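Local coordinates for conserved protein (Methanothermobacter thermautotrophicus, PDB 1I36), which is of unknown function but binds NADP and resembles 3-hydroxyacid dehydrogenases in structure, so it may be an NADP-dependent oxidoreductase, at residues 71-76 and 82-87. The protein carries 1 engineered substitution. Residues are numbered along the deposited sequence; the frame is centred on the assembly and turned at random.
Sequences GAARRA and GIYVDI. With NAP (NADP nicotinamide-adenine-dinucleotide phosphate), chain C.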
loop_
_atom_site.group_PDB
_atom_site.type_symbol
_atom_site.label_atom_id
_atom_site.label_comp_id
_atom_site.label_asym_id
_atom_site.label_seq_id
_atom_site.Cartn_x
_atom_site.Cartn_y
_atom_site.Cartn_z
ATOM N N GLY A 71 -31.435 14.066 11.179
ATOM C CA GLY A 71 -32.460 14.730 11.971
ATOM C C GLY A 71 -32.074 16.158 12.336
ATOM O O GLY A 71 -32.930 17.050 12.356
ATOM N N ALA A 72 -30.798 16.368 12.671
ATOM C CA ALA A 72 -30.310 17.695 13.014
ATOM C C ALA A 72 -30.446 18.609 11.797
ATOM O O ALA A 72 -30.828 19.753 11.938
ATOM C CB ALA A 72 -28.842 17.623 13.452
ATOM N N ALA A 73 -30.097 18.114 10.606
ATOM C CA ALA A 73 -30.204 18.938 9.403
ATOM C C ALA A 73 -31.669 19.282 9.077
ATOM O O ALA A 73 -31.963 20.383 8.598
ATOM C CB ALA A 73 -29.553 18.212 8.207
ATOM N N ARG A 74 -32.563 18.296 9.217
ATOM C CA ARG A 74 -33.982 18.538 8.962
ATOM C C ARG A 74 -34.435 19.702 9.853
ATOM O O ARG A 74 -35.007 20.668 9.359
ATOM C CB ARG A 74 -34.815 17.265 9.271
ATOM C CG ARG A 74 -36.358 17.508 9.310
ATOM C CD ARG A 74 -36.913 17.804 7.945
ATOM N NE ARG A 74 -37.026 16.598 7.134
ATOM C CZ ARG A 74 -37.563 16.553 5.921
ATOM N NH1 ARG A 74 -38.041 17.648 5.351
ATOM N NH2 ARG A 74 -37.641 15.402 5.286
ATOM N N ARG A 75 -34.110 19.659 11.146
ATOM C CA ARG A 75 -34.511 20.734 12.058
ATOM C C ARG A 75 -33.863 22.081 11.750
ATOM O O ARG A 75 -34.528 23.115 11.758
ATOM C CB ARG A 75 -34.191 20.381 13.510
ATOM C CG ARG A 75 -35.110 19.326 14.094
ATOM C CD ARG A 75 -34.833 19.111 15.573
ATOM N NE ARG A 75 -33.565 18.425 15.775
ATOM C CZ ARG A 75 -33.394 17.104 15.699
ATOM N NH1 ARG A 75 -34.417 16.310 15.430
ATOM N NH2 ARG A 75 -32.178 16.581 15.846
ATOM N N ALA A 76 -32.558 22.066 11.503
ATOM C CA ALA A 76 -31.848 23.304 11.208
ATOM C C ALA A 76 -32.239 23.886 9.840
ATOM O O ALA A 76 -32.386 25.107 9.683
ATOM C CB ALA A 76 -30.348 23.042 11.279
ATOM N N GLY A 82 -27.563 31.071 6.635
ATOM C CA GLY A 82 -26.127 31.268 6.450
ATOM C C GLY A 82 -25.553 29.957 5.909
ATOM O O GLY A 82 -26.172 29.282 5.062
ATOM N N ILE A 83 -24.379 29.584 6.408
ATOM C CA ILE A 83 -23.735 28.333 6.001
ATOM C C ILE A 83 -23.879 27.272 7.098
ATOM O O ILE A 83 -23.720 27.542 8.284
ATOM C CB ILE A 83 -22.248 28.569 5.698
ATOM C CG1 ILE A 83 -22.142 29.353 4.402
ATOM C CG2 ILE A 83 -21.498 27.266 5.505
ATOM C CD1 ILE A 83 -20.834 29.997 4.280
ATOM N N TYR A 84 -24.248 26.078 6.668
ATOM C CA TYR A 84 -24.421 24.926 7.553
ATOM C C TYR A 84 -23.257 23.960 7.219
ATOM O O TYR A 84 -23.108 23.508 6.082
ATOM C CB TYR A 84 -25.761 24.258 7.253
ATOM C CG TYR A 84 -26.087 23.129 8.217
ATOM C CD1 TYR A 84 -25.721 21.806 7.915
ATOM C CD2 TYR A 84 -26.805 23.372 9.372
ATOM C CE1 TYR A 84 -26.090 20.749 8.742
ATOM C CE2 TYR A 84 -27.179 22.338 10.214
ATOM C CZ TYR A 84 -26.821 21.021 9.887
ATOM O OH TYR A 84 -27.208 20.006 10.702
ATOM N N VAL A 85 -22.400 23.751 8.205
ATOM C CA VAL A 85 -21.214 22.914 8.081
ATOM C C VAL A 85 -21.418 21.588 8.790
ATOM O O VAL A 85 -21.534 21.537 10.005
ATOM C CB VAL A 85 -20.007 23.648 8.678
ATOM C CG1 VAL A 85 -18.720 22.890 8.399
ATOM C CG2 VAL A 85 -19.924 25.065 8.065
ATOM N N ASP A 86 -21.525 20.524 8.015
ATOM C CA ASP A 86 -21.726 19.208 8.596
ATOM C C ASP A 86 -20.359 18.513 8.710
ATOM O O ASP A 86 -19.694 18.235 7.706
ATOM C CB ASP A 86 -22.715 18.388 7.766
ATOM C CG ASP A 86 -23.126 17.089 8.480
ATOM O OD1 ASP A 86 -22.248 16.263 8.798
ATOM O OD2 ASP A 86 -24.319 16.896 8.742
ATOM N N ILE A 87 -19.980 18.203 9.945
ATOM C CA ILE A 87 -18.689 17.588 10.185
ATOM C C ILE A 87 -18.843 16.175 10.755
ATOM O O ILE A 87 -17.881 15.561 11.187
ATOM C CB ILE A 87 -17.816 18.518 11.079
ATOM C CG1 ILE A 87 -16.332 18.253 10.857
ATOM C CG2 ILE A 87 -18.209 18.386 12.560
ATOM C CD1 ILE A 87 -15.437 19.409 11.389
HETATM P PA NAP C . -19.410 13.443 21.270
HETATM O O1A NAP C . -20.044 12.252 20.733
HETATM O O2A NAP C . -18.056 13.832 21.606
HETATM O O5B NAP C . -20.332 14.798 20.950
HETATM C C5B NAP C . -21.658 14.901 20.162
HETATM C C4B NAP C . -22.395 15.698 21.134
HETATM O O4B NAP C . -23.724 15.860 20.225
HETATM C C3B NAP C . -23.187 15.324 22.010
HETATM O O3B NAP C . -22.453 16.201 22.756
HETATM C C2B NAP C . -24.608 15.336 22.414
HETATM O O2B NAP C . -25.268 15.844 23.359
HETATM C C1B NAP C . -24.881 15.870 21.140
HETATM N N9A NAP C . -26.085 15.266 20.534
HETATM C C8A NAP C . -26.616 13.987 20.342
HETATM N N7A NAP C . -27.805 14.033 19.783
HETATM C C5A NAP C . -28.078 15.373 19.587
HETATM C C6A NAP C . -29.197 16.076 19.031
HETATM N N6A NAP C . -30.273 15.437 18.568
HETATM N N1A NAP C . -29.142 17.462 18.986
HETATM C C2A NAP C . -28.054 18.133 19.461
HETATM N N3A NAP C . -26.971 17.540 20.003
HETATM C C4A NAP C . -27.045 16.142 20.029
HETATM O O3 NAP C . -18.908 13.393 19.679
HETATM P PN NAP C . -17.601 14.058 18.821
HETATM O O1N NAP C . -16.384 13.216 19.076
HETATM O O2N NAP C . -17.601 15.458 19.259
HETATM O O5D NAP C . -17.874 14.081 17.261
HETATM C C5D NAP C . -18.966 14.847 16.692
HETATM C C4D NAP C . -19.104 14.460 15.230
HETATM O O4D NAP C . -17.904 14.597 14.410
HETATM C C3D NAP C . -19.548 12.995 14.994
HETATM O O3D NAP C . -20.514 12.799 13.911
HETATM C C2D NAP C . -18.293 12.237 14.719
HETATM O O2D NAP C . -18.495 11.072 13.973
HETATM C C1D NAP C . -17.429 13.306 14.014
HETATM N N1N NAP C . -15.978 13.102 14.151
HETATM C C2N NAP C . -15.384 13.085 15.420
HETATM C C3N NAP C . -13.962 12.891 15.442
HETATM C C7N NAP C . -13.216 12.858 16.689
HETATM O O7N NAP C . -11.981 12.697 16.689
HETATM N N7N NAP C . -13.828 13.004 17.893
HETATM C C4N NAP C . -13.263 12.737 14.224
HETATM C C5N NAP C . -13.862 12.753 13.011
HETATM C C6N NAP C . -15.219 12.939 12.973
HETATM P P2B NAP C . -25.495 14.779 24.617
HETATM O O1X NAP C . -24.201 14.571 25.349
HETATM O O2X NAP C . -26.474 15.519 25.367
HETATM O O3X NAP C . -25.913 13.530 24.014
#
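Y84 reaches from strand 83-86 to helix 69-77, where CE2 and CD2 of its ring meet A76 and its hydroxyl end meets A72 and A73. CG stands anti to the backbone N (chi1 -174°), which carries the phenol across to the helix. The axes of segments 71-76 and 83-86 pass 10.9 Å apart and run almost antiparallel, at 174°. The ring meets its neighbours obliquely. The methyl of A76 sits against one ortho-to-hydroxyl carbon, CB to Y84 CE2 at 3.4 Å, a snug approach, and lies 4.0 Å from Y84 CD2. Farther out, the hydroxyl rests on the helix backbone: Y84 OH is 3.4 Å from A73 CA, with the methyls of A72 and A73 both close to it. The oxygen is also 3.5 Å from A73 N, but at too poor an angle for a hydrogen bond. Y84 also touches V60 and S62 on the adjacent strand 59-62, while A73 packs on A98 and L101 of helix 92-101. This is the second half of a beta-alpha-beta crossover in the Rossmann-type NADP-binding domain. R75, bent at chi3, brings NH2 to 3.5 Å from N6A of the NADP adenine, with the carbonyl oxygen of G71 over the guanidinium face. An alanine in place of Y84 would probably leave the methyl of A76 and the backbone of A73 without the ring and hydroxyl that meet them. With no hydrogen bond between the two segments, the contact probably rests on van der Waals packing of the phenol on small alanines, while the hydroxyl takes no bond from the nearby A73 amide.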